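Local atomic coordinates of putative immunoglobulin A1 protease (Bacteroides ovatus, PDB entry 3N6Z), a protein that is of unproven function but may hydrolyse immunoglobulin A1, and is built largely as a parallel beta-helix. Residues R59-V64 / D85-L90; K70-L75 / E99-G104; C130-F135 / I168-T173. All blocks are in the same frame, centred on the assembly; numbering follows the deposited sequence. Where two conformers were deposited one is given.

Contact 1. Residues R59-V64 / D85-L90; sequences RNMRSV and DDWQSL
Arg59 presents the edge of its guanidinium to Asp86, gripping the carboxylate side-on with two nitrogens. NE donates to OD1 of Asp86 at 3.0 Å on that oxygen's syn lone pair, while NH2 reaches Asp86 OD2 at 2.9 Å; the two flat groups are turned 39° apart. A bend at chi3 (62°) carries Arg59 NE to this side. The guanidinium of Arg62 also works through its edge, its NH2 giving a fairly straight bond to the backbone O of Asp86 (2.7 Å), from above the carbonyl plane. The same NH2 lies 3.8 Å from Asp86 OD2, a long salt bridge. At the edge of the Trp87 indole come Arg59 CA and the selenium of Met61, a selenomethionine, whereas Phe122 stacks on the ring. Away from the charges, Met61 CE packs on Leu90 CD1 at 3.5 Å, two apolar chains crossing at about a right angle. A water bridges Gln88 O and, weakly, Arg62 NH1; Tyr13 OH takes up NE of Arg62. One carboxylate thus stands between two arginines, and its charge is likely to offset their mutual repulsion while tying the short helix 61-64 to the loop 85-90.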
loop_
_atom_site.group_PDB
_atom_site.type_symbol
_atom_site.label_atom_id
_atom_site.label_comp_id
_atom_site.label_asym_id
_atom_site.label_seq_id
_atom_site.Cartn_x
_atom_site.Cartn_y
_atom_site.Cartn_z
ATOM N N ARG A 59 -2.186 19.974 3.563
ATOM C CA ARG A 59 -2.931 20.422 2.387
ATOM C C ARG A 59 -2.145 21.405 1.514
ATOM O O ARG A 59 -2.546 21.656 0.396
ATOM C CB ARG A 59 -4.285 20.987 2.802
ATOM C CG ARG A 59 -5.201 19.886 3.339
ATOM C CD ARG A 59 -6.362 20.408 4.156
ATOM N NE ARG A 59 -7.200 21.253 3.325
ATOM C CZ ARG A 59 -7.443 22.548 3.570
ATOM N NH1 ARG A 59 -7.019 23.146 4.693
ATOM N NH2 ARG A 59 -8.159 23.239 2.704
ATOM N N ASN A 60 -1.019 21.907 1.984
ATOM C CA ASN A 60 -0.139 22.763 1.181
ATOM C C ASN A 60 0.871 21.983 0.343
ATOM O O ASN A 60 1.551 22.569 -0.498
ATOM C CB ASN A 60 0.592 23.825 2.032
ATOM C CG ASN A 60 -0.364 24.855 2.631
ATOM O OD1 ASN A 60 -1.411 25.168 2.028
ATOM N ND2 ASN A 60 -0.010 25.389 3.813
HETATM N N MSE A 61 0.970 20.655 0.545
HETATM C CA MSE A 61 1.943 19.859 -0.214
HETATM C C MSE A 61 1.747 20.077 -1.722
HETATM O O MSE A 61 2.720 20.208 -2.459
HETATM C CB MSE A 61 1.835 18.375 0.101
HETATM C CG MSE A 61 2.212 18.016 1.524
HETATM SE SE MSE A 61 1.960 16.142 1.898
HETATM C CE MSE A 61 3.355 15.457 0.702
ATOM N N ARG A 62 0.502 20.028 -2.177
ATOM C CA ARG A 62 0.245 20.114 -3.619
ATOM C C ARG A 62 0.765 21.406 -4.235
ATOM O O ARG A 62 1.151 21.445 -5.416
ATOM C CB ARG A 62 -1.236 19.968 -3.889
ATOM C CG ARG A 62 -2.104 21.020 -3.261
ATOM C CD ARG A 62 -3.482 20.776 -3.890
ATOM N NE ARG A 62 -4.578 20.705 -2.972
ATOM C CZ ARG A 62 -5.690 19.957 -3.134
ATOM N NH1 ARG A 62 -5.880 19.062 -4.153
ATOM N NH2 ARG A 62 -6.615 20.075 -2.196
ATOM N N SER A 63 0.833 22.468 -3.435
ATOM C CA SER A 63 1.214 23.805 -3.914
ATOM C C SER A 63 2.718 23.937 -4.151
ATOM O O SER A 63 3.142 24.873 -4.784
ATOM C CB SER A 63 0.749 24.852 -2.898
ATOM O OG SER A 63 -0.638 24.661 -2.552
ATOM N N VAL A 64 3.513 23.018 -3.589
ATOM C CA VAL A 64 4.983 23.144 -3.646
ATOM C C VAL A 64 5.670 21.993 -4.389
ATOM O O VAL A 64 6.905 21.914 -4.458
ATOM C CB VAL A 64 5.585 23.330 -2.218
ATOM C CG1 VAL A 64 5.143 24.650 -1.603
ATOM C CG2 VAL A 64 5.312 22.100 -1.338
ATOM N N ASP A 85 -12.180 17.742 3.272
ATOM C CA ASP A 85 -12.975 17.248 2.153
ATOM C C ASP A 85 -12.336 17.471 0.784
ATOM O O ASP A 85 -12.845 16.989 -0.225
ATOM C CB ASP A 85 -14.330 17.981 2.129
ATOM C CG ASP A 85 -15.195 17.673 3.324
ATOM O OD1 ASP A 85 -15.025 16.625 3.963
ATOM O OD2 ASP A 85 -16.084 18.515 3.586
ATOM N N ASP A 86 -11.250 18.238 0.735
ATOM C CA ASP A 86 -10.728 18.707 -0.566
ATOM C C ASP A 86 -9.499 17.975 -1.078
ATOM O O ASP A 86 -8.828 18.466 -2.007
ATOM C CB ASP A 86 -10.451 20.242 -0.524
ATOM C CG ASP A 86 -9.302 20.634 0.405
ATOM O OD1 ASP A 86 -8.899 19.841 1.271
ATOM O OD2 ASP A 86 -8.818 21.793 0.311
ATOM N N TRP A 87 -9.171 16.807 -0.514
ATOM C CA TRP A 87 -7.983 16.112 -1.005
ATOM C C TRP A 87 -8.249 15.486 -2.362
ATOM O O TRP A 87 -9.207 14.745 -2.523
ATOM C CB TRP A 87 -7.569 15.023 -0.050
ATOM C CG TRP A 87 -6.209 14.511 -0.330
ATOM C CD1 TRP A 87 -5.881 13.387 -1.057
ATOM C CD2 TRP A 87 -4.978 15.048 0.146
ATOM N NE1 TRP A 87 -4.517 13.214 -1.074
ATOM C CE2 TRP A 87 -3.943 14.194 -0.303
ATOM C CE3 TRP A 87 -4.637 16.151 0.948
ATOM C CZ2 TRP A 87 -2.609 14.423 0.016
ATOM C CZ3 TRP A 87 -3.306 16.364 1.256
ATOM C CH2 TRP A 87 -2.312 15.528 0.775
ATOM N N GLN A 88 -7.328 15.722 -3.286
ATOM C CA GLN A 88 -7.163 14.848 -4.432
ATOM C C GLN A 88 -5.686 14.437 -4.417
ATOM O O GLN A 88 -4.825 15.133 -3.885
ATOM C CB GLN A 88 -7.610 15.529 -5.725
ATOM C CG GLN A 88 -9.111 15.879 -5.703
ATOM C CD GLN A 88 -9.627 16.449 -7.011
ATOM O OE1 GLN A 88 -8.893 16.550 -7.988
ATOM N NE2 GLN A 88 -10.904 16.788 -7.037
ATOM N N SER A 89 -5.405 13.270 -4.968
ATOM C CA SER A 89 -4.083 12.695 -4.846
ATOM C C SER A 89 -2.983 13.618 -5.360
ATOM O O SER A 89 -3.184 14.369 -6.328
ATOM C CB SER A 89 -4.020 11.341 -5.512
ATOM O OG SER A 89 -4.102 11.454 -6.914
ATOM N N LEU A 90 -1.831 13.585 -4.707
ATOM C CA LEU A 90 -0.774 14.553 -5.012
ATOM C C LEU A 90 -0.260 14.472 -6.434
ATOM O O LEU A 90 0.000 15.508 -7.048
ATOM C CB LEU A 90 0.372 14.382 -4.007
ATOM C CG LEU A 90 0.048 14.776 -2.579
ATOM C CD1 LEU A 90 0.994 14.158 -1.572
ATOM C CD2 LEU A 90 0.048 16.313 -2.479
HETATM O O HOH W 1 -3.409 17.359 -4.917
#

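Contact 2. Residues K70-L75 / E99-G104; sequences KVYFQL and EIDFDG
Phe73 N donates to Asp101 O at 2.9 Å, in a row of five backbone hydrogen bonds joining strands 71-75 and 100-104. Val71, Phe73 and Leu75 give their N-H groups to the carbonyls of Glu99, Asp101 and Asp103 in turn, and the N-H groups of Asp101 and Asp103 go back to the carbonyls of Val71 and Phe73, Asp103 N lying 3.0 Å from Phe73 O. The strands run parallel, their axes 10° apart. Lys70 NZ stands 4.6 Å from Asp101 OD2, beyond a salt bridge, and a water spans the gap, accepting from NZ and donating to OD2. OD1 of Asp101 has a stronger partner in Arg131, with which it forms a salt bridge.

These are successive coils of a parallel beta-helix, each residue lying beside its counterpart one turn on, so that side chains stack in register, Phe73 by Phe102 on one face and Gln74 by Asp103 on the other. Tyr72 and Asp101 point to the same face as Gln74. With CG of Asp101 anti to the backbone N (chi1 -171°), this atom lies above the plane of the Tyr72 ring, just past its CD2/CE2 rim, the carboxylate and ring planes 27° apart. CB of Asp101 sits over one ring face, 3.8 Å from the centroid, in a CH-pi contact displaced toward the rim. On the other face of the sheet, Phe73 CB packs on CD2 of Phe102 at 3.9 Å. Farther along, Leu75 brings CG to 3.7 Å from CZ of the same Phe102 ring, while CD1 of Phe73 touches Ile100 CG2. Bulky apolar residues suit this side, where Met61 of helix 61-64 covers both Phe73 and Phe102; polar ones suit the other, where OD1 of Asp103 is held by Asp105 N.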
loop_
_atom_site.group_PDB
_atom_site.type_symbol
_atom_site.label_atom_id
_atom_site.label_comp_id
_atom_site.label_asym_id
_atom_site.label_seq_id
_atom_site.Cartn_x
_atom_site.Cartn_y
_atom_site.Cartn_z
ATOM N N LYS A 70 12.400 16.112 -7.565
ATOM C CA LYS A 70 11.817 15.525 -6.375
ATOM C C LYS A 70 11.765 16.529 -5.255
ATOM O O LYS A 70 12.724 17.266 -5.052
ATOM C CB LYS A 70 12.652 14.309 -5.972
ATOM C CG LYS A 70 12.088 13.535 -4.801
ATOM C CD LYS A 70 12.619 12.149 -4.693
ATOM C CE LYS A 70 14.066 12.190 -4.336
ATOM N NZ LYS A 70 14.652 10.790 -4.288
ATOM N N VAL A 71 10.630 16.577 -4.566
ATOM C CA VAL A 71 10.429 17.474 -3.438
ATOM C C VAL A 71 10.269 16.627 -2.162
ATOM O O VAL A 71 9.622 15.570 -2.158
ATOM C CB VAL A 71 9.224 18.436 -3.679
ATOM C CG1 VAL A 71 8.943 19.309 -2.440
ATOM C CG2 VAL A 71 9.499 19.292 -4.910
ATOM N N TYR A 72 10.913 17.089 -1.094
ATOM C CA TYR A 72 11.069 16.382 0.178
ATOM C C TYR A 72 10.145 16.987 1.240
ATOM O O TYR A 72 10.136 18.215 1.451
ATOM C CB TYR A 72 12.507 16.463 0.704
ATOM C CG TYR A 72 13.526 15.699 -0.120
ATOM C CD1 TYR A 72 13.877 16.107 -1.411
ATOM C CD2 TYR A 72 14.119 14.564 0.389
ATOM C CE1 TYR A 72 14.823 15.410 -2.146
ATOM C CE2 TYR A 72 15.058 13.869 -0.339
ATOM C CZ TYR A 72 15.387 14.263 -1.606
ATOM O OH TYR A 72 16.359 13.545 -2.320
ATOM N N PHE A 73 9.461 16.101 1.946
ATOM C CA PHE A 73 8.525 16.427 3.006
ATOM C C PHE A 73 8.808 15.539 4.209
ATOM O O PHE A 73 9.171 14.354 4.071
ATOM C CB PHE A 73 7.081 16.183 2.584
ATOM C CG PHE A 73 6.634 16.948 1.374
ATOM C CD1 PHE A 73 6.778 16.418 0.100
ATOM C CD2 PHE A 73 6.065 18.211 1.503
ATOM C CE1 PHE A 73 6.330 17.085 -1.004
ATOM C CE2 PHE A 73 5.620 18.889 0.382
ATOM C CZ PHE A 73 5.758 18.332 -0.866
ATOM N N GLN A 74 8.506 16.067 5.390
ATOM C CA GLN A 74 8.633 15.318 6.644
ATOM C C GLN A 74 7.513 15.711 7.600
ATOM O O GLN A 74 7.168 16.887 7.691
ATOM C CB GLN A 74 9.999 15.579 7.262
ATOM C CG GLN A 74 10.337 14.661 8.423
ATOM C CD GLN A 74 11.814 14.711 8.784
ATOM O OE1 GLN A 74 12.710 14.683 7.892
ATOM N NE2 GLN A 74 12.092 14.762 10.070
ATOM N N LEU A 75 6.958 14.730 8.295
ATOM C CA LEU A 75 6.033 15.040 9.392
ATOM C C LEU A 75 6.809 15.325 10.661
ATOM O O LEU A 75 7.722 14.558 11.012
ATOM C CB LEU A 75 5.069 13.887 9.678
ATOM C CG LEU A 75 4.154 13.452 8.514
ATOM C CD1 LEU A 75 3.220 12.330 8.994
ATOM C CD2 LEU A 75 3.334 14.661 8.010
ATOM N N GLU A 99 7.830 13.921 -8.469
ATOM C CA GLU A 99 8.528 12.977 -7.624
ATOM C C GLU A 99 8.508 13.488 -6.180
ATOM O O GLU A 99 8.617 14.701 -5.933
ATOM C CB GLU A 99 9.963 12.777 -8.095
ATOM C CG GLU A 99 10.057 12.159 -9.490
ATOM C CD GLU A 99 11.437 12.254 -10.086
ATOM O OE1 GLU A 99 12.428 12.219 -9.310
ATOM O OE2 GLU A 99 11.526 12.322 -11.328
ATOM N N ILE A 100 8.400 12.554 -5.239
ATOM C CA ILE A 100 8.211 12.890 -3.828
ATOM C C ILE A 100 9.039 11.994 -2.929
ATOM O O ILE A 100 9.137 10.783 -3.143
ATOM C CB ILE A 100 6.714 12.774 -3.419
ATOM C CG1 ILE A 100 5.854 13.765 -4.200
ATOM C CG2 ILE A 100 6.537 12.950 -1.894
ATOM C CD1 ILE A 100 4.341 13.513 -4.092
ATOM N N ASP A 101 9.694 12.611 -1.955
ATOM C CA ASP A 101 10.315 11.924 -0.822
ATOM C C ASP A 101 9.527 12.336 0.411
ATOM O O ASP A 101 9.488 13.496 0.753
ATOM C CB ASP A 101 11.803 12.279 -0.669
ATOM C CG ASP A 101 12.479 11.416 0.352
ATOM O OD1 ASP A 101 12.360 11.742 1.544
ATOM O OD2 ASP A 101 13.090 10.399 -0.029
ATOM N N PHE A 102 8.913 11.358 1.071
ATOM C CA PHE A 102 8.070 11.598 2.230
ATOM C C PHE A 102 8.551 10.743 3.401
ATOM O O PHE A 102 8.626 9.519 3.293
ATOM C CB PHE A 102 6.608 11.259 1.891
ATOM C CG PHE A 102 5.622 11.669 2.969
ATOM C CD1 PHE A 102 5.366 10.848 4.047
ATOM C CD2 PHE A 102 5.000 12.907 2.912
ATOM C CE1 PHE A 102 4.475 11.217 5.039
ATOM C CE2 PHE A 102 4.140 13.305 3.889
ATOM C CZ PHE A 102 3.862 12.441 4.951
ATOM N N ASP A 103 8.885 11.402 4.502
ATOM C CA ASP A 103 9.282 10.726 5.733
ATOM C C ASP A 103 8.300 11.108 6.831
ATOM O O ASP A 103 8.258 12.253 7.261
ATOM C CB ASP A 103 10.715 11.124 6.114
ATOM C CG ASP A 103 11.221 10.412 7.353
ATOM O OD1 ASP A 103 10.558 9.463 7.846
ATOM O OD2 ASP A 103 12.325 10.801 7.808
ATOM N N GLY A 104 7.520 10.149 7.294
ATOM C CA GLY A 104 6.592 10.400 8.376
ATOM C C GLY A 104 7.268 10.535 9.733
ATOM O O GLY A 104 6.620 10.906 10.695
HETATM O O HOH W 2 12.993 9.532 -2.567
HETATM O O HOH W 3 11.782 13.814 3.121
#

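Contact 3. Residues C130-F135 / I168-T173; sequences CRNVGF and IVNCYT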
loop_
_atom_site.group_PDB
_atom_site.type_symbol
_atom_site.label_atom_id
_atom_site.label_comp_id
_atom_site.label_asym_id
_atom_site.label_seq_id
_atom_site.Cartn_x
_atom_site.Cartn_y
_atom_site.Cartn_z
ATOM N N CYS A 130 8.225 6.707 0.255
ATOM C CA CYS A 130 7.442 7.033 1.426
ATOM C C CYS A 130 7.892 6.081 2.523
ATOM O O CYS A 130 7.884 4.847 2.324
ATOM C CB CYS A 130 5.960 6.862 1.135
ATOM S SG CYS A 130 4.878 7.160 2.553
ATOM N N ARG A 131 8.253 6.622 3.681
ATOM C CA ARG A 131 8.729 5.810 4.780
ATOM C C ARG A 131 8.229 6.321 6.111
ATOM O O ARG A 131 7.981 7.520 6.289
ATOM C CB ARG A 131 10.262 5.734 4.794
ATOM C CG ARG A 131 10.968 7.085 4.968
ATOM C CD ARG A 131 12.514 6.963 4.775
ATOM N NE ARG A 131 13.182 8.263 4.690
ATOM C CZ ARG A 131 12.989 9.125 3.693
ATOM N NH1 ARG A 131 12.096 8.855 2.751
ATOM N NH2 ARG A 131 13.622 10.296 3.681
ATOM N N ASN A 132 8.145 5.400 7.057
ATOM C CA ASN A 132 7.926 5.737 8.454
ATOM C C ASN A 132 6.641 6.531 8.726
ATOM O O ASN A 132 6.644 7.447 9.550
ATOM C CB ASN A 132 9.136 6.477 9.053
ATOM C CG ASN A 132 10.462 5.818 8.720
ATOM O OD1 ASN A 132 10.596 4.607 8.854
ATOM N ND2 ASN A 132 11.445 6.622 8.288
ATOM N N VAL A 133 5.537 6.153 8.070
ATOM C CA VAL A 133 4.234 6.763 8.356
ATOM C C VAL A 133 3.159 5.689 8.497
ATOM O O VAL A 133 3.159 4.697 7.763
ATOM C CB VAL A 133 3.846 7.835 7.296
ATOM C CG1 VAL A 133 3.555 7.212 5.910
ATOM C CG2 VAL A 133 2.661 8.686 7.764
ATOM N N GLY A 134 2.212 5.926 9.400
ATOM C CA GLY A 134 0.994 5.151 9.483
ATOM C C GLY A 134 -0.206 5.976 9.107
ATOM O O GLY A 134 -0.256 7.168 9.406
ATOM N N PHE A 135 -1.143 5.339 8.417
ATOM C CA PHE A 135 -2.458 5.924 8.148
ATOM C C PHE A 135 -3.487 5.205 9.005
ATOM O O PHE A 135 -3.689 3.996 8.854
ATOM C CB PHE A 135 -2.849 5.805 6.662
ATOM C CG PHE A 135 -2.077 6.705 5.767
ATOM C CD1 PHE A 135 -0.786 6.387 5.379
ATOM C CD2 PHE A 135 -2.664 7.873 5.271
ATOM C CE1 PHE A 135 -0.089 7.218 4.530
ATOM C CE2 PHE A 135 -1.955 8.709 4.453
ATOM C CZ PHE A 135 -0.677 8.401 4.065
ATOM N N ILE A 168 7.727 1.990 -0.694
ATOM C CA ILE A 168 7.020 2.249 0.558
ATOM C C ILE A 168 7.633 1.323 1.590
ATOM O O ILE A 168 7.601 0.092 1.441
ATOM C CB ILE A 168 5.494 2.032 0.445
ATOM C CG1 ILE A 168 4.903 3.061 -0.536
ATOM C CG2 ILE A 168 4.834 2.122 1.833
ATOM C CD1 ILE A 168 3.410 2.852 -0.856
ATOM N N VAL A 169 8.180 1.900 2.667
ATOM C CA VAL A 169 8.967 1.161 3.646
ATOM C C VAL A 169 8.567 1.606 5.079
ATOM O O VAL A 169 8.476 2.815 5.358
ATOM C CB VAL A 169 10.480 1.377 3.371
ATOM C CG1 VAL A 169 11.326 0.602 4.344
ATOM C CG2 VAL A 169 10.823 0.968 1.924
ATOM N N ASN A 170 8.409 0.651 5.986
ATOM C CA ASN A 170 8.112 0.969 7.390
ATOM C C ASN A 170 6.834 1.805 7.510
ATOM O O ASN A 170 6.806 2.822 8.215
ATOM C CB ASN A 170 9.263 1.692 8.114
ATOM C CG ASN A 170 10.611 1.076 7.895
ATOM O OD1 ASN A 170 10.777 -0.128 7.704
ATOM N ND2 ASN A 170 11.625 1.946 7.918
ATOM N N CYS A 171 5.787 1.389 6.800
ATOM C CA CYS A 171 4.514 2.085 6.826
ATOM C C CYS A 171 3.371 1.128 7.159
ATOM O O CYS A 171 3.499 -0.084 7.009
ATOM C CB CYS A 171 4.218 2.781 5.489
ATOM S SG CYS A 171 5.346 4.103 5.065
ATOM N N TYR A 172 2.230 1.681 7.541
ATOM C CA TYR A 172 1.045 0.882 7.756
ATOM C C TYR A 172 -0.200 1.654 7.454
ATOM O O TYR A 172 -0.194 2.897 7.433
ATOM C CB TYR A 172 1.012 0.298 9.170
ATOM C CG TYR A 172 0.603 1.226 10.306
ATOM C CD1 TYR A 172 -0.720 1.306 10.706
ATOM C CD2 TYR A 172 1.560 1.910 11.049
ATOM C CE1 TYR A 172 -1.092 2.060 11.833
ATOM C CE2 TYR A 172 1.198 2.691 12.163
ATOM C CZ TYR A 172 -0.114 2.737 12.557
ATOM O OH TYR A 172 -0.468 3.459 13.686
ATOM N N THR A 173 -1.277 0.914 7.201
ATOM C CA THR A 173 -2.597 1.482 7.001
ATOM C C THR A 173 -3.674 0.717 7.737
ATOM O O THR A 173 -3.601 -0.512 7.918
ATOM C CB THR A 173 -3.003 1.582 5.517
ATOM O OG1 THR A 173 -3.201 0.271 5.004
ATOM C CG2 THR A 173 -1.929 2.297 4.682
#
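Asn132 and Asn170 lie side by side, pointing the same way, their amide planes 20° apart. CB of Asn132 heads away from the neighbouring coil, but CG, anti to the carbonyl carbon (chi1 -47°), brings the amide back. OD1 then accepts from Asn170 ND2 at 3.0 Å, a donor whose amide plane nearly contains it, and touches CB of Asn170. ND2 turns to Asp103 OD1 in the preceding coil. Both asparagines have left-handed backbone torsions, which this residue type tolerates well, and they line a corner in the manner of the asparagine ladders of parallel beta-helices; Asn170 in turn touches Asn203. An alanine here would probably leave Asn170 ND2 without its acceptor and Asp103 OD1 with one donor fewer, weakening the corner.

Beyond the turn, Val133 N makes a weak bond to Cys171 SG at 3.6 Å, and the same sulfur packs on Val133 CG1 (3.7 Å). Gly134 CA lies over one face of the Tyr172 ring, 3.8 Å from its centroid, an approach so close that glycine, with no side chain, suits the place. Phe135 N bonds to Tyr172 O at 2.8 Å. Before the corner, strand 125-131 runs between 100-105 and 166-169; after it, strand 133-136 lies between 107-110 and 172-174, while Tyr205 of strand 204-206 stacks on Tyr172.

In the fold
From the N terminus, residues 59-64 come first, then 70-75, 85-90 and 99-104, so contacts 1 and 2 cross: contact 1 closes the loop 65-84, contact 2 the loop 76-98. They also touch, Val64 packing on Phe73, which sets the short helix against the inner side of the first coils. Contact 3 follows in series, closing the loop 136-167, about 19 Å from contact 1 between centres. Contact 2 leads into it through neighbouring strands 100-105 and 125-131, with a probable hydrogen bond from Gly104 N to Arg131 O. Together they join the N-terminal end of the beta-helix to coils nearer its middle.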